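Local coordinates for methylated RNA-binding protein 1 (Saccharomyces cerevisiae S288c, PDB 4RCM) that binds N6-methyladenosine-containing RNA through its YTH domain and lowers the stability of PHO4 mRNA by binding its 3'-UTR, regulating phosphate metabolism, at residues P8-P13 with R105-R110; R115-F120 with I148-T153. All blocks are in the same frame, centred on the assembly; numbering follows the deposited sequence.

Interaction 1 (P8-P13 with R105-R110)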
ATOM      1  N   PRO A   8      -7.833  12.812   9.870  1.00 21.44           N
ATOM      2  CA  PRO A   8      -7.947  14.247   9.788  1.00 21.71           C
ATOM      3  C   PRO A   8      -6.606  14.914   9.487  1.00 22.48           C
ATOM      4  O   PRO A   8      -6.595  15.989   8.907  1.00 25.89           O
ATOM      5  CB  PRO A   8      -8.462  14.632  11.176  1.00 23.25           C
ATOM      6  CG  PRO A   8      -7.855  13.607  12.103  1.00 22.20           C
ATOM      7  CD  PRO A   8      -7.903  12.336  11.275  1.00 22.74           C
ATOM      8  N   TRP A   9      -5.492  14.266   9.849  1.00 19.39           N
ATOM      9  CA  TRP A   9      -4.153  14.787   9.570  1.00 17.22           C
ATOM     10  C   TRP A   9      -3.262  13.646   9.074  1.00 16.17           C
ATOM     11  O   TRP A   9      -3.270  12.583   9.641  1.00 15.56           O
ATOM     12  CB  TRP A   9      -3.569  15.370  10.866  1.00 17.32           C
ATOM     13  CG  TRP A   9      -2.243  15.969  10.738  1.00 16.40           C
ATOM     14  CD1 TRP A   9      -1.051  15.407  11.095  1.00 16.50           C
ATOM     15  CD2 TRP A   9      -1.939  17.273  10.234  1.00 18.59           C
ATOM     16  NE1 TRP A   9      -0.020  16.273  10.835  1.00 17.87           N
ATOM     17  CE2 TRP A   9      -0.535  17.431  10.307  1.00 19.06           C
ATOM     18  CE3 TRP A   9      -2.715  18.315   9.682  1.00 19.43           C
ATOM     19  CZ2 TRP A   9       0.112  18.594   9.875  1.00 20.83           C
ATOM     20  CZ3 TRP A   9      -2.081  19.470   9.260  1.00 19.86           C
ATOM     21  CH2 TRP A   9      -0.675  19.602   9.356  1.00 21.27           C
ATOM     22  N   LEU A  10      -2.509  13.885   8.008  1.00 14.61           N
ATOM     23  CA  LEU A  10      -1.497  12.951   7.532  1.00 14.15           C
ATOM     24  C   LEU A  10      -0.436  13.770   6.819  1.00 13.36           C
ATOM     25  O   LEU A  10      -0.737  14.461   5.872  1.00 11.68           O
ATOM     26  CB  LEU A  10      -2.123  11.882   6.604  1.00 15.17           C
ATOM     27  CG  LEU A  10      -1.162  10.931   5.895  1.00 14.38           C
ATOM     28  CD1 LEU A  10      -0.347  10.154   6.913  1.00 15.77           C
ATOM     29  CD2 LEU A  10      -1.968  10.000   5.034  1.00 15.09           C
ATOM     30  N   ASN A  11       0.798  13.734   7.323  1.00 11.92           N
ATOM     31  CA  ASN A  11       1.894  14.475   6.758  1.00 12.36           C
ATOM     32  C   ASN A  11       2.941  13.526   6.304  1.00 12.43           C
ATOM     33  O   ASN A  11       3.327  12.664   7.073  1.00 10.76           O
ATOM     34  CB  ASN A  11       2.538  15.419   7.798  1.00 16.04           C
ATOM     35  CG  ASN A  11       3.665  16.230   7.205  1.00 16.62           C
ATOM     36  OD1 ASN A  11       4.829  15.892   7.344  1.00 17.20           O
ATOM     37  ND2 ASN A  11       3.315  17.218   6.413  1.00 18.86           N
ATOM     38  N   ILE A  12       3.405  13.693   5.059  1.00 13.07           N
ATOM     39  CA  ILE A  12       4.406  12.838   4.476  1.00 13.25           C
ATOM     40  C   ILE A  12       5.567  13.707   3.980  1.00 14.20           C
ATOM     41  O   ILE A  12       5.462  14.366   2.917  1.00 12.23           O
ATOM     42  CB  ILE A  12       3.812  11.976   3.319  1.00 12.71           C
ATOM     43  CG1 ILE A  12       2.608  11.180   3.810  1.00 11.89           C
ATOM     44  CG2 ILE A  12       4.884  11.080   2.701  1.00 12.67           C
ATOM     45  CD1 ILE A  12       2.013  10.326   2.751  1.00 10.97           C
ATOM     46  N   PRO A  13       6.691  13.696   4.741  1.00 14.82           N
ATOM     47  CA  PRO A  13       7.855  14.518   4.484  1.00 14.08           C
ATOM     48  C   PRO A  13       8.794  14.066   3.383  1.00 14.84           C
ATOM     49  O   PRO A  13       8.723  12.914   2.853  1.00 13.48           O
ATOM     50  CB  PRO A  13       8.610  14.517   5.801  1.00 14.96           C
ATOM     51  CG  PRO A  13       8.079  13.430   6.612  1.00 16.44           C
ATOM     52  CD  PRO A  13       6.726  13.062   6.072  1.00 16.21           C
ATOM     53  N   ARG A 105       0.571  -0.076   9.366  1.00 11.55           N
ATOM     54  CA  ARG A 105      -0.612   0.571   9.920  1.00 12.69           C
ATOM     55  C   ARG A 105      -1.458   1.196   8.795  1.00 12.83           C
ATOM     56  O   ARG A 105      -0.999   2.043   8.039  1.00 14.00           O
ATOM     57  CB  ARG A 105      -0.214   1.614  10.957  1.00 15.58           C
ATOM     58  CG  ARG A 105       0.641   1.081  12.131  1.00 17.84           C
ATOM     59  CD  ARG A 105      -0.176   0.370  13.271  1.00 20.98           C
ATOM     60  NE  ARG A 105       0.640  -0.256  14.371  1.00 22.25           N
ATOM     61  CZ  ARG A 105       1.132  -1.518  14.383  1.00 25.49           C
ATOM     62  NH1 ARG A 105       0.980  -2.381  13.339  1.00 22.90           N
ATOM     63  NH2 ARG A 105       1.804  -1.939  15.458  1.00 28.51           N
ATOM     64  N   TRP A 106      -2.679   0.767   8.691  1.00 10.88           N
ATOM     65  CA  TRP A 106      -3.549   1.174   7.598  1.00 12.53           C
ATOM     66  C   TRP A 106      -3.981   2.583   7.940  1.00 13.27           C
ATOM     67  O   TRP A 106      -4.678   2.777   8.936  1.00 20.77           O
ATOM     68  CB  TRP A 106      -4.708   0.187   7.481  1.00 11.15           C
ATOM     69  CG  TRP A 106      -4.318  -1.039   6.703  1.00 11.07           C
ATOM     70  CD1 TRP A 106      -3.500  -2.063   7.120  1.00 10.39           C
ATOM     71  CD2 TRP A 106      -4.587  -1.288   5.325  1.00  9.54           C
ATOM     72  NE1 TRP A 106      -3.328  -2.960   6.106  1.00  9.63           N
ATOM     73  CE2 TRP A 106      -3.990  -2.506   4.992  1.00  9.71           C
ATOM     74  CE3 TRP A 106      -5.304  -0.610   4.350  1.00  9.97           C
ATOM     75  CZ2 TRP A 106      -4.086  -3.067   3.720  1.00  9.34           C
ATOM     76  CZ3 TRP A 106      -5.399  -1.180   3.089  1.00  9.87           C
ATOM     77  CH2 TRP A 106      -4.787  -2.389   2.787  1.00  9.36           C
ATOM     78  N   VAL A 107      -3.462   3.564   7.224  1.00 11.32           N
ATOM     79  CA  VAL A 107      -3.801   4.987   7.477  1.00 11.53           C
ATOM     80  C   VAL A 107      -5.097   5.388   6.765  1.00 10.54           C
ATOM     81  O   VAL A 107      -5.883   6.157   7.313  1.00 10.15           O
ATOM     82  CB  VAL A 107      -2.642   5.968   7.109  1.00 12.68           C
ATOM     83  CG1 VAL A 107      -1.446   5.766   8.025  1.00 15.12           C
ATOM     84  CG2 VAL A 107      -2.185   5.795   5.661  1.00 13.15           C
ATOM     85  N   ILE A 108      -5.327   4.828   5.571  1.00  9.69           N
ATOM     86  CA  ILE A 108      -6.543   5.111   4.778  1.00  9.19           C
ATOM     87  C   ILE A 108      -7.221   3.853   4.246  1.00  9.38           C
ATOM     88  O   ILE A 108      -6.590   3.000   3.664  1.00  9.80           O
ATOM     89  CB  ILE A 108      -6.253   6.042   3.566  1.00  8.92           C
ATOM     90  CG1 ILE A 108      -5.773   7.405   4.026  1.00  8.97           C
ATOM     91  CG2 ILE A 108      -7.516   6.216   2.660  1.00  9.76           C
ATOM     92  CD1 ILE A 108      -5.009   8.175   2.959  1.00  9.29           C
ATOM     93  N   VAL A 109      -8.559   3.767   4.380  1.00 10.05           N
ATOM     94  CA  VAL A 109      -9.274   2.582   3.934  1.00  9.94           C
ATOM     95  C   VAL A 109     -10.497   3.080   3.205  1.00 10.14           C
ATOM     96  O   VAL A 109     -11.383   3.624   3.848  1.00  8.87           O
ATOM     97  CB  VAL A 109      -9.722   1.689   5.104  1.00 10.90           C
ATOM     98  CG1 VAL A 109     -10.541   0.502   4.601  1.00 11.39           C
ATOM     99  CG2 VAL A 109      -8.520   1.205   5.882  1.00 11.30           C
ATOM    100  N   ARG A 110     -10.450   3.002   1.871  1.00 10.56           N
ATOM    101  CA  ARG A 110     -11.520   3.406   0.988  1.00 13.50           C
ATOM    102  C   ARG A 110     -11.069   3.062  -0.422  1.00 16.05           C
ATOM    103  O   ARG A 110      -9.895   2.998  -0.705  1.00 16.00           O
ATOM    104  CB  ARG A 110     -11.851   4.897   1.069  1.00 13.26           C
ATOM    105  CG  ARG A 110     -10.687   5.876   0.830  1.00 16.32           C
ATOM    106  CD  ARG A 110     -10.499   6.396  -0.610  1.00 16.46           C
ATOM    107  NE  ARG A 110     -11.747   6.806  -1.284  1.00 15.93           N
ATOM    108  CZ  ARG A 110     -12.231   8.046  -1.383  1.00 16.95           C
ATOM    109  NH1 ARG A 110     -11.640   9.098  -0.804  1.00 16.72           N
ATOM    110  NH2 ARG A 110     -13.358   8.227  -2.027  1.00 17.59           N
TER
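L10 reaches from the N-terminal segment P8-P13 onto strand R105-R110 and meets it with a single methyl, CD2. That methyl lies 4.1 Å from CD1 of I108 and 4.3 Å from CG2 of V107, so one branch of the leucine touches both neighbours on the strand. The CB of L10 points toward the strand, and its CG is anti to the backbone N (chi1 173°), which places CG and its two methyls beyond CB, away from the backbone N. V107 also directs its CB toward the segment and offers CG2. I108 sets its CB across that direction and gets there by length: with chi2 at 159° its chain is extended, and CD1 at its tip meets the leucine methyl. The backbones stay well apart, 8.3 Å between the CA atoms of L10 and V107, and no hydrogen bond links the segments. Strand 102-112 belongs to the mixed sheet of the YTH domain, a member of the PUA clan, and the strand carries a classic beta bulge here: V107 and I108 both face V76 of strand 72-79. V107 has a helix-like psi of -35°, and the two consecutive side chains can both contribute to the apolar patch that meets L10. F62 of strand 61-67 and I148 of helix 141-151 also touch L10, placing it where the sheet and that helix meet. Its backbone O accepts a hydrogen bond from K152 NZ, while the O of N11 takes one from K60 NZ and the O of I12 pairs with Y141 OH.

Interaction 2 (R115-F120 with I148-T153)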
ATOM      1  N   ARG A 115     -10.821   4.188 -12.932  1.00 38.38           N
ATOM      2  CA  ARG A 115     -11.078   5.215 -13.926  1.00 34.88           C
ATOM      3  C   ARG A 115     -10.290   6.484 -13.602  1.00 33.11           C
ATOM      4  O   ARG A 115      -9.620   7.037 -14.467  1.00 34.44           O
ATOM      5  CB  ARG A 115     -12.580   5.520 -14.001  1.00 33.89           C
ATOM      6  N   SER A 116     -10.368   6.935 -12.349  1.00 33.23           N
ATOM      7  CA  SER A 116      -9.667   8.157 -11.918  1.00 29.29           C
ATOM      8  C   SER A 116      -8.177   7.949 -11.480  1.00 26.32           C
ATOM      9  O   SER A 116      -7.500   8.921 -11.175  1.00 24.55           O
ATOM     10  CB  SER A 116     -10.493   8.898 -10.841  1.00 32.01           C
ATOM     11  OG  SER A 116     -11.389   8.025 -10.198  1.00 31.75           O
ATOM     12  N   LEU A 117      -7.663   6.713 -11.477  1.00 23.24           N
ATOM     13  CA  LEU A 117      -6.196   6.477 -11.299  1.00 22.45           C
ATOM     14  C   LEU A 117      -5.378   6.286 -12.594  1.00 24.81           C
ATOM     15  O   LEU A 117      -4.118   6.218 -12.552  1.00 20.89           O
ATOM     16  CB  LEU A 117      -5.959   5.252 -10.407  1.00 24.11           C
ATOM     17  CG  LEU A 117      -6.116   5.376  -8.906  1.00 22.53           C
ATOM     18  CD1 LEU A 117      -5.964   3.979  -8.299  1.00 24.78           C
ATOM     19  CD2 LEU A 117      -5.130   6.368  -8.284  1.00 21.40           C
ATOM     20  N   LYS A 118      -6.057   6.170 -13.735  1.00 26.27           N
ATOM     21  CA  LYS A 118      -5.361   5.957 -15.018  1.00 31.85           C
ATOM     22  C   LYS A 118      -4.487   7.133 -15.442  1.00 32.29           C
ATOM     23  O   LYS A 118      -3.438   6.944 -16.099  1.00 35.29           O
ATOM     24  CB  LYS A 118      -6.367   5.646 -16.131  1.00 37.70           C
ATOM     25  CG  LYS A 118      -6.832   4.195 -16.139  1.00 41.91           C
ATOM     26  CD  LYS A 118      -8.124   4.034 -16.935  1.00 42.11           C
ATOM     27  CE  LYS A 118      -8.510   2.583 -17.097  1.00 41.60           C
ATOM     28  NZ  LYS A 118      -9.642   2.482 -18.053  1.00 46.08           N
ATOM     29  N   ARG A 119      -4.913   8.336 -15.052  1.00 33.17           N
ATOM     30  CA  ARG A 119      -4.145   9.577 -15.245  1.00 28.40           C
ATOM     31  C   ARG A 119      -2.683   9.535 -14.819  1.00 29.46           C
ATOM     32  O   ARG A 119      -1.878  10.273 -15.378  1.00 30.92           O
ATOM     33  CB  ARG A 119      -4.814  10.716 -14.465  1.00 33.31           C
ATOM     34  N   PHE A 120      -2.337   8.725 -13.806  1.00 26.48           N
ATOM     35  CA  PHE A 120      -0.973   8.730 -13.236  1.00 21.35           C
ATOM     36  C   PHE A 120      -0.002   7.796 -13.905  1.00 21.67           C
ATOM     37  O   PHE A 120      -0.121   6.570 -13.783  1.00 18.81           O
ATOM     38  CB  PHE A 120      -1.043   8.383 -11.772  1.00 22.15           C
ATOM     39  CG  PHE A 120      -1.883   9.325 -11.004  1.00 22.79           C
ATOM     40  CD1 PHE A 120      -1.349  10.517 -10.537  1.00 22.99           C
ATOM     41  CD2 PHE A 120      -3.211   9.067 -10.802  1.00 18.39           C
ATOM     42  CE1 PHE A 120      -2.134  11.409  -9.846  1.00 21.32           C
ATOM     43  CE2 PHE A 120      -4.011   9.955 -10.112  1.00 20.46           C
ATOM     44  CZ  PHE A 120      -3.477  11.126  -9.620  1.00 19.85           C
ATOM     45  N   ILE A 148      -2.176  10.267  -2.684  1.00  9.72           N
ATOM     46  CA  ILE A 148      -2.664  10.370  -1.292  1.00  9.59           C
ATOM     47  C   ILE A 148      -3.773  11.402  -1.216  1.00 10.08           C
ATOM     48  O   ILE A 148      -4.781  11.155  -0.559  1.00  9.96           O
ATOM     49  CB  ILE A 148      -1.553  10.737  -0.286  1.00  9.62           C
ATOM     50  CG1 ILE A 148      -0.555   9.599  -0.193  1.00 10.10           C
ATOM     51  CG2 ILE A 148      -2.122  11.010   1.088  1.00 10.02           C
ATOM     52  CD1 ILE A 148      -1.125   8.328   0.463  1.00 10.88           C
ATOM     53  N   ASN A 149      -3.611  12.532  -1.925  1.00 11.45           N
ATOM     54  CA  ASN A 149      -4.582  13.626  -1.821  1.00 11.42           C
ATOM     55  C   ASN A 149      -5.929  13.267  -2.406  1.00 12.45           C
ATOM     56  O   ASN A 149      -6.992  13.723  -1.906  1.00 10.09           O
ATOM     57  CB  ASN A 149      -4.053  14.926  -2.449  1.00 12.31           C
ATOM     58  CG  ASN A 149      -2.998  15.614  -1.590  1.00 11.01           C
ATOM     59  OD1 ASN A 149      -3.012  15.527  -0.337  1.00 11.30           O
ATOM     60  ND2 ASN A 149      -2.051  16.262  -2.246  1.00 10.45           N
ATOM     61  N   LEU A 150      -5.910  12.428  -3.440  1.00 12.61           N
ATOM     62  CA  LEU A 150      -7.163  11.884  -3.983  1.00 14.57           C
ATOM     63  C   LEU A 150      -7.786  10.927  -2.963  1.00 14.08           C
ATOM     64  O   LEU A 150      -8.988  10.949  -2.731  1.00 13.43           O
ATOM     65  CB  LEU A 150      -6.901  11.218  -5.343  1.00 16.17           C
ATOM     66  CG  LEU A 150      -8.033  10.636  -6.156  1.00 17.76           C
ATOM     67  CD1 LEU A 150      -8.952  11.724  -6.735  1.00 17.83           C
ATOM     68  CD2 LEU A 150      -7.488   9.748  -7.289  1.00 17.36           C
ATOM     69  N   PHE A 151      -6.959  10.113  -2.315  1.00 14.00           N
ATOM     70  CA  PHE A 151      -7.466   9.166  -1.314  1.00 14.54           C
ATOM     71  C   PHE A 151      -8.110   9.903  -0.109  1.00 15.14           C
ATOM     72  O   PHE A 151      -9.053   9.370   0.503  1.00 14.59           O
ATOM     73  CB  PHE A 151      -6.361   8.190  -0.823  1.00 14.30           C
ATOM     74  CG  PHE A 151      -6.264   6.891  -1.613  1.00 13.74           C
ATOM     75  CD1 PHE A 151      -7.077   5.776  -1.281  1.00 13.68           C
ATOM     76  CD2 PHE A 151      -5.351   6.741  -2.641  1.00 13.92           C
ATOM     77  CE1 PHE A 151      -6.995   4.564  -1.986  1.00 12.95           C
ATOM     78  CE2 PHE A 151      -5.270   5.542  -3.372  1.00 14.12           C
ATOM     79  CZ  PHE A 151      -6.085   4.441  -3.030  1.00 13.88           C
ATOM     80  N   LYS A 152      -7.569  11.084   0.236  1.00 16.19           N
ATOM     81  CA  LYS A 152      -8.045  11.912   1.368  1.00 17.46           C
ATOM     82  C   LYS A 152      -9.341  12.658   1.050  1.00 19.44           C
ATOM     83  O   LYS A 152      -9.884  13.353   1.903  1.00 17.85           O
ATOM     84  CB  LYS A 152      -6.962  12.957   1.804  1.00 17.34           C
ATOM     85  CG  LYS A 152      -5.874  12.413   2.705  1.00 18.03           C
ATOM     86  CD  LYS A 152      -4.602  13.255   2.689  1.00 20.23           C
ATOM     87  CE  LYS A 152      -4.234  13.907   4.005  1.00 20.49           C
ATOM     88  NZ  LYS A 152      -3.082  14.862   3.920  1.00 19.84           N
ATOM     89  N   THR A 153      -9.819  12.602  -0.185  1.00 23.90           N
ATOM     90  CA  THR A 153     -10.998  13.390  -0.515  1.00 23.92           C
ATOM     91  C   THR A 153     -12.256  12.754   0.084  1.00 25.12           C
ATOM     92  O   THR A 153     -12.525  11.572  -0.129  1.00 21.83           O
ATOM     93  CB  THR A 153     -11.184  13.542  -2.013  1.00 24.89           C
ATOM     94  OG1 THR A 153     -10.001  14.116  -2.573  1.00 26.92           O
ATOM     95  CG2 THR A 153     -12.407  14.463  -2.325  1.00 25.33           C
TER
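L150, on the C-terminal helix 141-151 of the YTH domain, meets S116, L117 and F120: its CB points toward segment R115-F120 and it reaches them with one methyl, CD2. The contact joins the last helix of the domain to the weakly bonded helix 114-117 and the type I beta turn from L117 to F120, which follow strand 102-112. With CG anti to the backbone N (chi1 -177°), the leucine extends away from its helix, and CD2 comes to 4.0 Å from the carbonyl O of S116, a van der Waals contact. L117 turns its CB across the line between the segments, yet its CD2 reaches L150 CD2 at 4.2 Å, methyl to methyl. F120 arrives from the other end of the turn; its ring takes the leucine methyl obliquely, with CE2 4.5 Å from L150 CD2. The CA of L117 lies in the plane of this ring, at its edge, so the aromatic group also packs against its own turn. A weak bond from F120 N to L117 O, 3.3 Å, closes that turn. I147 of the helix touches both L117 and F120, and I112 of strand 102-112 touches both leucines, extending the apolar contact to the sheet. Just beyond L150, T153 folds back on the helix: its OG1 donates to N149 O over 3.1 Å, in the carbonyl plane and on a lone pair, at a C=O...OG1 angle of 141°.

From the N terminus, segment 8-13 lies in the loop before strand 17-23, and interaction 1 closes a long loop when the chain returns along strand 102-112. That strand leads directly into helix 114-117, where interaction 2 opens; it closes a shorter loop at the end of helix 141-151. The two contacts therefore follow in series, neither nested nor crossed, with centres about 14 Å apart. They meet in space through R110, whose NH1 probably hydrogen-bonds to T153 O at 2.7 Å and to F151 O at 2.9 Å, and through I12 CD1, which packs 4.0 Å from I148 CG1. Helix 141-151 is thus joined to the N-terminal segment, strand 102-112 and segment 115-120 that follows the strand.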